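Thiamine-binding periplasmic protein (Escherichia coli, PDB 2QRY) binds thiamine, thiamine phosphate and thiamine diphosphate with high affinity in the periplasm, as the solute-binding component of the ThiBPQ ABC importer. Local coordinates at residues R155-D160 / T193-K198; E146-D151 / Q187-K192; V131-K136 / K231-A236. All coordinates share one frame; numbering follows the deposited sequence.

Overall arrangement
All three contacts lie in the same lobe of this solute-binding protein, and they differ in how near they come to the ligand. Contact 1 pairs two parallel strands whose far end approaches the site: the side chain of Gln159 is about 5 Å from the bound thiamin phosphate. Contact 2 joins the helices that precede those same two strands and lies away from the site, its centre 13 Å from that of contact 1; Val156 N and Lys192 O, 2.7 Å apart, link the two. Contact 3 belongs to the same sheet as contact 1, with centres 18 Å apart, and the side chain of Val131 is about 7 Å from the ligand.

Contact 1. Residues R155-D160 / T193-K198; sequences RVIYQD and TVTVTK
Tyr158 and Val196 meet ring to methyl on one face of a parallel strand pair, 156-159 beside 193-197. From its CB the tyrosine takes chi1 of 64°, which sets CG between backbone N and carbonyl carbon and stands the ring up beside the neighbouring strand. Along one side CE1 reaches Val196 CG2; along the other CE2 passes Thr193 OG1, which sits at the ring edge in its plane. CZ lies 3.7 Å from Val196 CG2, and that methyl covers one face in a CH-pi contact, offset toward the rim. At the tip, Tyr158 OH and Thr193 OG1 share a water; Tyr158 OH is also hydrogen-bonded to Trp324 NE1, and Thr193 OG1 to Leu189 O.

The backbone ladder runs Val194 N to Val156 O at 2.8 Å, Thr197 N to Tyr158 O at 3.2 Å and Asp160 N to Thr197 O at 2.8 Å. On the other face Ile157 CG1 packs 3.8 Å from Val194 CB, and its CD1 lies 3.8 Å from Thr195 CG2. Cutting Ile157 back to an alanine would probably leave Val194 CB and the Thr195 methyl without their apolar partner and open a gap against Leu206 of helix 200-208.

Beyond the strands, a second water joins Asp160 OD2 to Lys198 NZ, and the same carboxylate oxygen makes a salt bridge with Arg162. The chemistry is divided: apolar groups and main-chain hydrogen bonds hold the strands together, whereas a water and the charges of Asp160 and Lys198 join the C-terminal ends, near Ser164 and Asp62, which bind thiamine.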
ATOM      1  N   ARG A 155      19.809  -6.443  -9.662  1.00 26.82           N
ATOM      2  CA  ARG A 155      18.731  -7.423  -9.674  1.00 25.11           C
ATOM      3  C   ARG A 155      17.531  -6.747  -9.012  1.00 22.63           C
ATOM      4  O   ARG A 155      17.643  -6.197  -7.916  1.00 20.28           O
ATOM      5  CB  ARG A 155      19.115  -8.660  -8.859  1.00 28.67           C
ATOM      6  CG  ARG A 155      20.567  -9.081  -8.979  1.00 34.09           C
ATOM      7  CD  ARG A 155      20.837  -9.876 -10.236  1.00 36.83           C
ATOM      8  NE  ARG A 155      20.042 -11.100 -10.294  1.00 40.75           N
ATOM      9  CZ  ARG A 155      19.945 -11.983  -9.304  1.00 41.71           C
ATOM     10  NH1 ARG A 155      20.596 -11.781  -8.160  1.00 43.03           N
ATOM     11  NH2 ARG A 155      19.200 -13.071  -9.461  1.00 39.28           N
ATOM     12  N   VAL A 156      16.382  -6.799  -9.669  1.00 21.17           N
ATOM     13  CA  VAL A 156      15.185  -6.176  -9.134  1.00 20.26           C
ATOM     14  C   VAL A 156      14.001  -7.128  -9.030  1.00 18.28           C
ATOM     15  O   VAL A 156      13.838  -8.021  -9.851  1.00 17.83           O
ATOM     16  CB  VAL A 156      14.771  -4.970 -10.007  1.00 19.95           C
ATOM     17  CG1 VAL A 156      13.393  -4.482  -9.620  1.00 21.39           C
ATOM     18  CG2 VAL A 156      15.776  -3.849  -9.843  1.00 23.83           C
ATOM     19  N   ILE A 157      13.190  -6.927  -7.998  1.00 17.23           N
ATOM     20  CA  ILE A 157      11.977  -7.710  -7.789  1.00 17.65           C
ATOM     21  C   ILE A 157      10.851  -6.729  -7.441  1.00 17.92           C
ATOM     22  O   ILE A 157      11.056  -5.790  -6.675  1.00 18.98           O
ATOM     23  CB  ILE A 157      12.144  -8.740  -6.636  1.00 15.38           C
ATOM     24  CG1 ILE A 157      13.017  -9.906  -7.110  1.00 17.14           C
ATOM     25  CG2 ILE A 157      10.783  -9.276  -6.201  1.00 15.15           C
ATOM     26  CD1 ILE A 157      13.311 -10.946  -6.046  1.00 16.33           C
ATOM     27  N   TYR A 158       9.672  -6.923  -8.018  1.00 18.06           N
ATOM     28  CA  TYR A 158       8.547  -6.046  -7.704  1.00 18.24           C
ATOM     29  C   TYR A 158       7.236  -6.816  -7.797  1.00 18.89           C
ATOM     30  O   TYR A 158       7.241  -8.007  -8.108  1.00 21.19           O
ATOM     31  CB  TYR A 158       8.545  -4.812  -8.620  1.00 15.72           C
ATOM     32  CG  TYR A 158       8.337  -5.109 -10.087  1.00 15.87           C
ATOM     33  CD1 TYR A 158       7.056  -5.152 -10.634  1.00 14.31           C
ATOM     34  CD2 TYR A 158       9.421  -5.359 -10.927  1.00 12.43           C
ATOM     35  CE1 TYR A 158       6.860  -5.438 -11.983  1.00 14.71           C
ATOM     36  CE2 TYR A 158       9.230  -5.647 -12.277  1.00 13.86           C
ATOM     37  CZ  TYR A 158       7.952  -5.685 -12.795  1.00 11.39           C
ATOM     38  OH  TYR A 158       7.762  -5.982 -14.123  1.00 15.24           O
ATOM     39  N   GLN A 159       6.120  -6.149  -7.518  1.00 20.90           N
ATOM     40  CA  GLN A 159       4.816  -6.812  -7.536  1.00 19.05           C
ATOM     41  C   GLN A 159       3.956  -6.577  -8.769  1.00 19.41           C
ATOM     42  O   GLN A 159       4.109  -5.586  -9.485  1.00 17.15           O
ATOM     43  CB  GLN A 159       4.001  -6.421  -6.299  1.00 18.26           C
ATOM     44  CG  GLN A 159       4.749  -6.524  -4.978  1.00 19.83           C
ATOM     45  CD  GLN A 159       5.762  -5.414  -4.811  1.00 19.83           C
ATOM     46  OE1 GLN A 159       5.501  -4.272  -5.166  1.00 20.95           O
ATOM     47  NE2 GLN A 159       6.919  -5.741  -4.260  1.00 23.76           N
ATOM     48  N   ASP A 160       3.032  -7.507  -8.983  1.00 19.94           N
ATOM     49  CA  ASP A 160       2.102  -7.472 -10.100  1.00 20.35           C
ATOM     50  C   ASP A 160       1.086  -6.353  -9.881  1.00 19.78           C
ATOM     51  O   ASP A 160       0.366  -6.347  -8.886  1.00 19.08           O
ATOM     52  CB  ASP A 160       1.374  -8.814 -10.189  1.00 20.58           C
ATOM     53  CG  ASP A 160       0.560  -8.950 -11.455  1.00 22.23           C
ATOM     54  OD1 ASP A 160      -0.021  -7.940 -11.898  1.00 23.46           O
ATOM     55  OD2 ASP A 160       0.485 -10.073 -11.998  1.00 23.29           O
ATOM     56  N   THR A 193      14.975  -7.742 -14.054  1.00 20.43           N
ATOM     57  CA  THR A 193      13.971  -8.357 -13.192  1.00 20.75           C
ATOM     58  C   THR A 193      14.180  -9.838 -12.883  1.00 18.71           C
ATOM     59  O   THR A 193      14.166 -10.681 -13.776  1.00 18.00           O
ATOM     60  CB  THR A 193      12.568  -8.195 -13.798  1.00 20.58           C
ATOM     61  OG1 THR A 193      12.336  -6.814 -14.090  1.00 20.94           O
ATOM     62  CG2 THR A 193      11.511  -8.683 -12.819  1.00 21.39           C
ATOM     63  N   VAL A 194      14.358 -10.153 -11.605  1.00 18.04           N
ATOM     64  CA  VAL A 194      14.540 -11.538 -11.187  1.00 18.68           C
ATOM     65  C   VAL A 194      13.182 -12.243 -11.212  1.00 19.07           C
ATOM     66  O   VAL A 194      13.056 -13.360 -11.717  1.00 18.73           O
ATOM     67  CB  VAL A 194      15.130 -11.620  -9.761  1.00 19.52           C
ATOM     68  CG1 VAL A 194      15.190 -13.067  -9.304  1.00 19.44           C
ATOM     69  CG2 VAL A 194      16.518 -11.001  -9.740  1.00 17.08           C
ATOM     70  N   THR A 195      12.165 -11.578 -10.674  1.00 19.27           N
ATOM     71  CA  THR A 195      10.823 -12.147 -10.652  1.00 18.39           C
ATOM     72  C   THR A 195       9.773 -11.105 -10.275  1.00 17.51           C
ATOM     73  O   THR A 195      10.098  -9.996  -9.847  1.00 16.59           O
ATOM     74  CB  THR A 195      10.725 -13.322  -9.649  1.00 17.93           C
ATOM     75  OG1 THR A 195       9.503 -14.037  -9.876  1.00 18.46           O
ATOM     76  CG2 THR A 195      10.744 -12.809  -8.216  1.00 14.29           C
ATOM     77  N   VAL A 196       8.512 -11.475 -10.444  1.00 16.48           N
ATOM     78  CA  VAL A 196       7.403 -10.603 -10.110  1.00 17.06           C
ATOM     79  C   VAL A 196       6.392 -11.427  -9.323  1.00 18.83           C
ATOM     80  O   VAL A 196       5.899 -12.443  -9.812  1.00 20.50           O
ATOM     81  CB  VAL A 196       6.723 -10.058 -11.367  1.00 18.46           C
ATOM     82  CG1 VAL A 196       5.562  -9.151 -10.967  1.00 16.57           C
ATOM     83  CG2 VAL A 196       7.734  -9.320 -12.228  1.00 14.59           C
ATOM     84  N   THR A 197       6.089 -10.992  -8.105  1.00 17.98           N
ATOM     85  CA  THR A 197       5.144 -11.697  -7.252  1.00 18.16           C
ATOM     86  C   THR A 197       3.782 -10.985  -7.220  1.00 19.05           C
ATOM     87  O   THR A 197       3.672  -9.811  -7.581  1.00 19.47           O
ATOM     88  CB  THR A 197       5.668 -11.776  -5.820  1.00 17.27           C
ATOM     89  OG1 THR A 197       5.629 -10.469  -5.241  1.00 17.42           O
ATOM     90  CG2 THR A 197       7.107 -12.273  -5.803  1.00 18.37           C
ATOM     91  N   LYS A 198       2.756 -11.701  -6.769  1.00 16.58           N
ATOM     92  CA  LYS A 198       1.411 -11.154  -6.683  1.00 16.78           C
ATOM     93  C   LYS A 198       1.290 -10.190  -5.509  1.00 17.89           C
ATOM     94  O   LYS A 198       0.543  -9.213  -5.566  1.00 16.59           O
ATOM     95  CB  LYS A 198       0.389 -12.284  -6.506  1.00 18.20           C
ATOM     96  CG  LYS A 198       0.066 -13.050  -7.772  1.00 18.54           C
ATOM     97  CD  LYS A 198      -0.994 -14.107  -7.499  1.00 20.68           C
ATOM     98  CE  LYS A 198      -1.646 -14.561  -8.780  1.00 17.79           C
ATOM     99  NZ  LYS A 198      -0.617 -14.919  -9.782  1.00 18.42           N
TER
HETATM  100  O   HOH W   1       9.983  -6.826 -15.505  1.00 15.24           O
HETATM  101  O   HOH W   2       1.140 -12.598 -11.085  1.00 37.94           O

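Contact 2. Residues E146-D151 / Q187-K192; sequences ELVESD and QKLAKK
Lys192 reaches from just beyond helix 182-190 to the C-terminal end of helix 144-149, where its ammonium group settles among main-chain carbonyls. The chain is extended beyond CG, with CG anti to the carbonyl carbon (chi1 -53°), and this full length carries NZ to the helix end. There NZ donates to Leu147 O at 2.6 Å, arriving 46° above the carbonyl plane, and to Ser150 O at 2.9 Å, tilted 29° from that plane. A weak third bond goes to Val148 O at 3.3 Å. The positive charge is therefore placed where the helix dipole would probably welcome it, and Ser150, the first residue to leave helical geometry, turns its carbonyl back to close the grip.

Next to this polar knot lies the close-packed side. Leu147 CD2 meets Leu189 CD2 at 3.9 Å, the two side chains set at a slant, while Val148 CG2 stands 4.0 Å from Leu189 CG, nearly square to it. Met174 of helix 165-178 touches both Val148 and Leu189, adding a third helix to the apolar cluster. In this alpha/beta lobe helices 144-149 and 182-190 each come just before one of the parallel strands 156-159 and 193-197, and the main chain of Lys192 is itself bonded to Val156.

Toward solvent the contact becomes looser. The Lys188 chain runs outward past the partner helix, its CB against Val148 CG1 at 3.8 Å and its NZ beside Glu149 CG. Glu149 OE2 is 4.6 Å from Lys188 NZ, beyond a salt bridge, and is hydrogen-bonded to Tyr178 OH instead.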
ATOM      1  N   GLU A 146      17.710   6.013 -13.885  1.00 25.21           N
ATOM      2  CA  GLU A 146      18.986   5.317 -13.848  1.00 25.00           C
ATOM      3  C   GLU A 146      18.774   3.821 -13.616  1.00 25.84           C
ATOM      4  O   GLU A 146      19.369   2.993 -14.303  1.00 24.09           O
ATOM      5  CB  GLU A 146      19.878   5.892 -12.753  1.00 24.68           C
ATOM      6  CG  GLU A 146      21.132   5.075 -12.519  1.00 25.23           C
ATOM      7  CD  GLU A 146      22.103   5.737 -11.568  1.00 27.32           C
ATOM      8  OE1 GLU A 146      21.654   6.367 -10.585  1.00 27.35           O
ATOM      9  OE2 GLU A 146      23.320   5.611 -11.799  1.00 29.94           O
ATOM     10  N   LEU A 147      17.924   3.482 -12.651  1.00 26.75           N
ATOM     11  CA  LEU A 147      17.627   2.088 -12.349  1.00 28.46           C
ATOM     12  C   LEU A 147      17.205   1.336 -13.610  1.00 29.49           C
ATOM     13  O   LEU A 147      17.596   0.188 -13.815  1.00 29.30           O
ATOM     14  CB  LEU A 147      16.517   2.002 -11.296  1.00 27.91           C
ATOM     15  CG  LEU A 147      15.929   0.629 -10.950  1.00 28.73           C
ATOM     16  CD1 LEU A 147      15.070   0.730  -9.697  1.00 29.80           C
ATOM     17  CD2 LEU A 147      15.079   0.127 -12.100  1.00 31.31           C
ATOM     18  N   VAL A 148      16.411   1.993 -14.449  1.00 29.50           N
ATOM     19  CA  VAL A 148      15.921   1.391 -15.683  1.00 31.34           C
ATOM     20  C   VAL A 148      16.946   1.359 -16.816  1.00 33.20           C
ATOM     21  O   VAL A 148      17.059   0.370 -17.543  1.00 32.79           O
ATOM     22  CB  VAL A 148      14.674   2.147 -16.217  1.00 31.54           C
ATOM     23  CG1 VAL A 148      14.307   1.632 -17.606  1.00 30.30           C
ATOM     24  CG2 VAL A 148      13.500   1.983 -15.261  1.00 31.33           C
ATOM     25  N   GLU A 149      17.699   2.443 -16.958  1.00 35.39           N
ATOM     26  CA  GLU A 149      18.659   2.561 -18.047  1.00 36.71           C
ATOM     27  C   GLU A 149      20.130   2.241 -17.786  1.00 35.92           C
ATOM     28  O   GLU A 149      20.876   1.965 -18.726  1.00 35.54           O
ATOM     29  CB  GLU A 149      18.525   3.961 -18.644  1.00 37.02           C
ATOM     30  CG  GLU A 149      17.189   4.161 -19.339  1.00 39.35           C
ATOM     31  CD  GLU A 149      16.808   5.615 -19.487  1.00 41.00           C
ATOM     32  OE1 GLU A 149      17.704   6.438 -19.784  1.00 42.15           O
ATOM     33  OE2 GLU A 149      15.608   5.931 -19.315  1.00 40.86           O
ATOM     34  N   SER A 150      20.543   2.266 -16.524  1.00 35.23           N
ATOM     35  CA  SER A 150      21.932   1.987 -16.163  1.00 36.04           C
ATOM     36  C   SER A 150      22.462   0.694 -16.763  1.00 36.34           C
ATOM     37  O   SER A 150      21.701  -0.226 -17.054  1.00 36.18           O
ATOM     38  CB  SER A 150      22.074   1.928 -14.639  1.00 36.21           C
ATOM     39  OG  SER A 150      23.401   1.629 -14.252  1.00 35.19           O
ATOM     40  N   ASP A 151      23.778   0.633 -16.939  1.00 37.92           N
ATOM     41  CA  ASP A 151      24.426  -0.549 -17.493  1.00 38.46           C
ATOM     42  C   ASP A 151      24.734  -1.526 -16.367  1.00 37.80           C
ATOM     43  O   ASP A 151      25.106  -2.672 -16.615  1.00 37.37           O
ATOM     44  CB  ASP A 151      25.727  -0.168 -18.201  1.00 42.45           C
ATOM     45  CG  ASP A 151      25.550   0.989 -19.161  1.00 47.21           C
ATOM     46  OD1 ASP A 151      25.281   2.122 -18.689  1.00 48.40           O
ATOM     47  OD2 ASP A 151      25.675   0.763 -20.386  1.00 49.40           O
ATOM     48  N   GLN A 187      10.731  -2.654 -21.045  1.00 23.55           N
ATOM     49  CA  GLN A 187      11.547  -3.714 -21.635  1.00 25.67           C
ATOM     50  C   GLN A 187      12.947  -3.705 -21.021  1.00 24.98           C
ATOM     51  O   GLN A 187      13.528  -4.758 -20.769  1.00 25.31           O
ATOM     52  CB  GLN A 187      11.638  -3.551 -23.151  1.00 27.99           C
ATOM     53  CG  GLN A 187      10.319  -3.824 -23.852  1.00 34.47           C
ATOM     54  CD  GLN A 187      10.390  -3.614 -25.349  1.00 37.71           C
ATOM     55  OE1 GLN A 187      11.221  -4.213 -26.035  1.00 40.20           O
ATOM     56  NE2 GLN A 187       9.508  -2.764 -25.868  1.00 40.30           N
ATOM     57  N   LYS A 188      13.474  -2.511 -20.761  1.00 24.87           N
ATOM     58  CA  LYS A 188      14.795  -2.372 -20.162  1.00 24.96           C
ATOM     59  C   LYS A 188      14.784  -2.849 -18.715  1.00 24.14           C
ATOM     60  O   LYS A 188      15.748  -3.466 -18.259  1.00 22.68           O
ATOM     61  CB  LYS A 188      15.267  -0.914 -20.211  1.00 26.30           C
ATOM     62  CG  LYS A 188      15.521  -0.376 -21.609  1.00 27.71           C
ATOM     63  CD  LYS A 188      15.894   1.103 -21.560  1.00 30.15           C
ATOM     64  CE  LYS A 188      16.106   1.680 -22.957  1.00 30.39           C
ATOM     65  NZ  LYS A 188      16.336   3.154 -22.896  1.00 31.76           N
ATOM     66  N   LEU A 189      13.698  -2.563 -17.995  1.00 22.94           N
ATOM     67  CA  LEU A 189      13.598  -2.987 -16.600  1.00 22.05           C
ATOM     68  C   LEU A 189      13.428  -4.504 -16.517  1.00 21.65           C
ATOM     69  O   LEU A 189      13.889  -5.132 -15.570  1.00 20.69           O
ATOM     70  CB  LEU A 189      12.410  -2.312 -15.901  1.00 21.55           C
ATOM     71  CG  LEU A 189      12.639  -1.839 -14.456  1.00 25.17           C
ATOM     72  CD1 LEU A 189      11.313  -1.425 -13.827  1.00 23.73           C
ATOM     73  CD2 LEU A 189      13.282  -2.942 -13.634  1.00 24.87           C
ATOM     74  N   ALA A 190      12.758  -5.082 -17.509  1.00 21.39           N
ATOM     75  CA  ALA A 190      12.528  -6.526 -17.537  1.00 23.86           C
ATOM     76  C   ALA A 190      13.839  -7.310 -17.532  1.00 24.60           C
ATOM     77  O   ALA A 190      13.902  -8.414 -16.992  1.00 25.97           O
ATOM     78  CB  ALA A 190      11.693  -6.904 -18.766  1.00 22.13           C
ATOM     79  N   LYS A 191      14.884  -6.735 -18.125  1.00 25.89           N
ATOM     80  CA  LYS A 191      16.194  -7.391 -18.187  1.00 26.31           C
ATOM     81  C   LYS A 191      16.877  -7.457 -16.826  1.00 24.38           C
ATOM     82  O   LYS A 191      17.787  -8.256 -16.617  1.00 22.59           O
ATOM     83  CB  LYS A 191      17.117  -6.656 -19.163  1.00 28.54           C
ATOM     84  CG  LYS A 191      16.656  -6.654 -20.607  1.00 32.44           C
ATOM     85  CD  LYS A 191      17.533  -5.716 -21.430  1.00 36.47           C
ATOM     86  CE  LYS A 191      16.997  -5.534 -22.839  1.00 38.55           C
ATOM     87  NZ  LYS A 191      17.680  -4.398 -23.518  1.00 41.42           N
ATOM     88  N   LYS A 192      16.452  -6.606 -15.902  1.00 23.74           N
ATOM     89  CA  LYS A 192      17.049  -6.601 -14.573  1.00 23.01           C
ATOM     90  C   LYS A 192      16.104  -7.240 -13.563  1.00 22.13           C
ATOM     91  O   LYS A 192      16.402  -7.292 -12.368  1.00 20.65           O
ATOM     92  CB  LYS A 192      17.374  -5.165 -14.151  1.00 24.37           C
ATOM     93  CG  LYS A 192      18.221  -4.410 -15.167  1.00 26.50           C
ATOM     94  CD  LYS A 192      18.521  -2.990 -14.712  1.00 28.18           C
ATOM     95  CE  LYS A 192      19.210  -2.219 -15.826  1.00 29.42           C
ATOM     96  NZ  LYS A 192      19.365  -0.780 -15.493  1.00 33.07           N
TER

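Contact 3. Residues V131-K136 / K231-A236; sequences VYDKNK and KDNYAA
The end of strand 121-133 pairs antiparallel with the short strand 234-236 in the mixed sheet, and an Asx turn follows the first of them. Tyr132 and Ala235 form the hydrogen-bonded pair: Tyr132 N gives to Ala235 O at 2.9 Å, and Ala235 N returns a bond to Tyr132 O at 3.0 Å. The Tyr132 side chain leans over its partner, bringing CZ to 4.0 Å from Ala235 CB.

Where the strands end, side chains join the main chain in holding the segments. The carboxylate of Asp133, with CG anti to backbone N (chi1 -171°), swings toward the other segment; its OD1 accepts a hydrogen bond from Asn135 N at 2.8 Å, making the Asx turn, and a weak one from Asn233 ND2, serving both the turn and segment 231-236. Lys134 follows with two firm bonds, a main-chain one from its N to Asn233 O and, after a bend at chi3 (-64°), one from NZ to Asp232 O, both 2.8 Å. Asn135 lays its amide nearly parallel to that of Asn233, the planes 9° apart, with ND2 3.2 Å from Asn233 CB.

At the other end of the pair Val131 turns inward, touching Tyr204 and Phe207 of helix 200-208 and bonding through its backbone to Val215 of strand 214-218. Tyr234 lies on the same face, against Leu208 of that helix and the ring of His225 in helix 221-229.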
ATOM      1  N   VAL A 131      14.002  -0.599  -2.063  1.00 17.34           N
ATOM      2  CA  VAL A 131      14.849  -0.841  -0.900  1.00 16.52           C
ATOM      3  C   VAL A 131      16.024  -1.733  -1.274  1.00 18.11           C
ATOM      4  O   VAL A 131      15.888  -2.631  -2.112  1.00 17.54           O
ATOM      5  CB  VAL A 131      14.058  -1.523   0.227  1.00 16.70           C
ATOM      6  CG1 VAL A 131      15.009  -2.018   1.308  1.00 17.72           C
ATOM      7  CG2 VAL A 131      13.053  -0.546   0.815  1.00 14.80           C
ATOM      8  N   TYR A 132      17.177  -1.471  -0.663  1.00 19.96           N
ATOM      9  CA  TYR A 132      18.387  -2.258  -0.908  1.00 20.31           C
ATOM     10  C   TYR A 132      19.201  -2.404   0.378  1.00 21.61           C
ATOM     11  O   TYR A 132      18.890  -1.787   1.400  1.00 21.83           O
ATOM     12  CB  TYR A 132      19.266  -1.604  -1.982  1.00 21.13           C
ATOM     13  CG  TYR A 132      19.804  -0.245  -1.596  1.00 20.25           C
ATOM     14  CD1 TYR A 132      19.009   0.897  -1.700  1.00 20.98           C
ATOM     15  CD2 TYR A 132      21.098  -0.105  -1.085  1.00 21.54           C
ATOM     16  CE1 TYR A 132      19.492   2.154  -1.301  1.00 21.69           C
ATOM     17  CE2 TYR A 132      21.590   1.145  -0.679  1.00 19.60           C
ATOM     18  CZ  TYR A 132      20.782   2.263  -0.792  1.00 20.93           C
ATOM     19  OH  TYR A 132      21.258   3.483  -0.402  1.00 19.40           O
ATOM     20  N   ASP A 133      20.251  -3.216   0.306  1.00 20.78           N
ATOM     21  CA  ASP A 133      21.134  -3.464   1.442  1.00 23.63           C
ATOM     22  C   ASP A 133      22.428  -2.683   1.208  1.00 25.63           C
ATOM     23  O   ASP A 133      23.215  -3.038   0.329  1.00 25.96           O
ATOM     24  CB  ASP A 133      21.451  -4.959   1.530  1.00 24.81           C
ATOM     25  CG  ASP A 133      22.185  -5.334   2.810  1.00 25.67           C
ATOM     26  OD1 ASP A 133      23.007  -4.526   3.301  1.00 22.42           O
ATOM     27  OD2 ASP A 133      21.942  -6.453   3.314  1.00 26.33           O
ATOM     28  N   LYS A 134      22.651  -1.628   1.986  1.00 25.54           N
ATOM     29  CA  LYS A 134      23.855  -0.820   1.823  1.00 27.50           C
ATOM     30  C   LYS A 134      25.138  -1.623   1.988  1.00 28.91           C
ATOM     31  O   LYS A 134      26.190  -1.216   1.500  1.00 28.96           O
ATOM     32  CB  LYS A 134      23.854   0.354   2.805  1.00 26.00           C
ATOM     33  CG  LYS A 134      22.801   1.403   2.506  1.00 26.32           C
ATOM     34  CD  LYS A 134      22.786   2.482   3.574  1.00 27.70           C
ATOM     35  CE  LYS A 134      22.375   1.914   4.923  1.00 27.96           C
ATOM     36  NZ  LYS A 134      22.337   2.963   5.978  1.00 30.76           N
ATOM     37  N   ASN A 135      25.059  -2.754   2.681  1.00 31.31           N
ATOM     38  CA  ASN A 135      26.238  -3.593   2.870  1.00 32.83           C
ATOM     39  C   ASN A 135      26.503  -4.404   1.612  1.00 33.05           C
ATOM     40  O   ASN A 135      27.614  -4.891   1.411  1.00 34.23           O
ATOM     41  CB  ASN A 135      26.062  -4.570   4.042  1.00 33.29           C
ATOM     42  CG  ASN A 135      26.011  -3.876   5.387  1.00 34.57           C
ATOM     43  OD1 ASN A 135      26.656  -2.847   5.596  1.00 35.40           O
ATOM     44  ND2 ASN A 135      25.255  -4.449   6.320  1.00 34.36           N
ATOM     45  N   LYS A 136      25.484  -4.551   0.771  1.00 32.46           N
ATOM     46  CA  LYS A 136      25.617  -5.337  -0.453  1.00 33.06           C
ATOM     47  C   LYS A 136      25.589  -4.507  -1.734  1.00 33.09           C
ATOM     48  O   LYS A 136      26.100  -4.934  -2.764  1.00 33.53           O
ATOM     49  CB  LYS A 136      24.506  -6.391  -0.519  1.00 34.64           C
ATOM     50  CG  LYS A 136      24.560  -7.468   0.558  1.00 35.31           C
ATOM     51  CD  LYS A 136      23.337  -8.372   0.432  1.00 37.45           C
ATOM     52  CE  LYS A 136      23.539  -9.742   1.070  1.00 39.08           C
ATOM     53  NZ  LYS A 136      23.664  -9.702   2.550  1.00 39.08           N
ATOM     54  N   LYS A 231      19.003  -2.812  13.152  1.00 37.58           N
ATOM     55  CA  LYS A 231      19.868  -2.800  11.971  1.00 37.63           C
ATOM     56  C   LYS A 231      19.525  -1.610  11.075  1.00 37.32           C
ATOM     57  O   LYS A 231      18.359  -1.382  10.760  1.00 37.92           O
ATOM     58  CB  LYS A 231      19.714  -4.100  11.168  1.00 37.52           C
ATOM     59  CG  LYS A 231      20.267  -5.347  11.857  1.00 40.35           C
ATOM     60  CD  LYS A 231      20.330  -6.558  10.911  1.00 42.04           C
ATOM     61  CE  LYS A 231      18.937  -7.042  10.503  1.00 44.23           C
ATOM     62  NZ  LYS A 231      18.961  -8.243   9.610  1.00 42.51           N
ATOM     63  N   ASP A 232      20.533  -0.845  10.670  1.00 36.50           N
ATOM     64  CA  ASP A 232      20.274   0.301   9.810  1.00 37.03           C
ATOM     65  C   ASP A 232      21.029   0.186   8.489  1.00 34.64           C
ATOM     66  O   ASP A 232      21.368   1.191   7.862  1.00 33.57           O
ATOM     67  CB  ASP A 232      20.638   1.604  10.530  1.00 41.53           C
ATOM     68  CG  ASP A 232      22.130   1.797  10.666  1.00 46.69           C
ATOM     69  OD1 ASP A 232      22.823   0.836  11.069  1.00 50.84           O
ATOM     70  OD2 ASP A 232      22.610   2.916  10.374  1.00 50.53           O
ATOM     71  N   ASN A 233      21.282  -1.050   8.066  1.00 31.94           N
ATOM     72  CA  ASN A 233      21.978  -1.296   6.811  1.00 28.66           C
ATOM     73  C   ASN A 233      21.015  -1.259   5.612  1.00 27.43           C
ATOM     74  O   ASN A 233      21.447  -1.103   4.467  1.00 26.67           O
ATOM     75  CB  ASN A 233      22.718  -2.640   6.864  1.00 27.52           C
ATOM     76  CG  ASN A 233      21.796  -3.808   7.160  1.00 28.12           C
ATOM     77  OD1 ASN A 233      21.142  -3.849   8.206  1.00 27.39           O
ATOM     78  ND2 ASN A 233      21.742  -4.768   6.239  1.00 26.74           N
ATOM     79  N   TYR A 234      19.713  -1.395   5.866  1.00 24.80           N
ATOM     80  CA  TYR A 234      18.744  -1.348   4.773  1.00 23.99           C
ATOM     81  C   TYR A 234      18.307   0.087   4.538  1.00 22.85           C
ATOM     82  O   TYR A 234      18.156   0.856   5.478  1.00 22.98           O
ATOM     83  CB  TYR A 234      17.515  -2.213   5.070  1.00 22.39           C
ATOM     84  CG  TYR A 234      17.823  -3.687   5.106  1.00 23.09           C
ATOM     85  CD1 TYR A 234      17.968  -4.364   6.322  1.00 21.76           C
ATOM     86  CD2 TYR A 234      18.050  -4.394   3.927  1.00 24.09           C
ATOM     87  CE1 TYR A 234      18.339  -5.702   6.358  1.00 22.04           C
ATOM     88  CE2 TYR A 234      18.427  -5.738   3.950  1.00 23.51           C
ATOM     89  CZ  TYR A 234      18.572  -6.382   5.165  1.00 23.20           C
ATOM     90  OH  TYR A 234      18.983  -7.693   5.185  1.00 24.06           O
ATOM     91  N   ALA A 235      18.105   0.444   3.276  1.00 22.54           N
ATOM     92  CA  ALA A 235      17.699   1.794   2.939  1.00 21.65           C
ATOM     93  C   ALA A 235      16.802   1.848   1.717  1.00 21.92           C
ATOM     94  O   ALA A 235      16.804   0.947   0.881  1.00 22.45           O
ATOM     95  CB  ALA A 235      18.930   2.658   2.710  1.00 22.67           C
ATOM     96  N   ALA A 236      16.027   2.923   1.635  1.00 22.58           N
ATOM     97  CA  ALA A 236      15.128   3.161   0.518  1.00 22.73           C
ATOM     98  C   ALA A 236      15.804   4.245  -0.308  1.00 22.57           C
ATOM     99  O   ALA A 236      16.094   5.327   0.206  1.00 23.99           O
ATOM    100  CB  ALA A 236      13.773   3.648   1.025  1.00 20.75           C
TER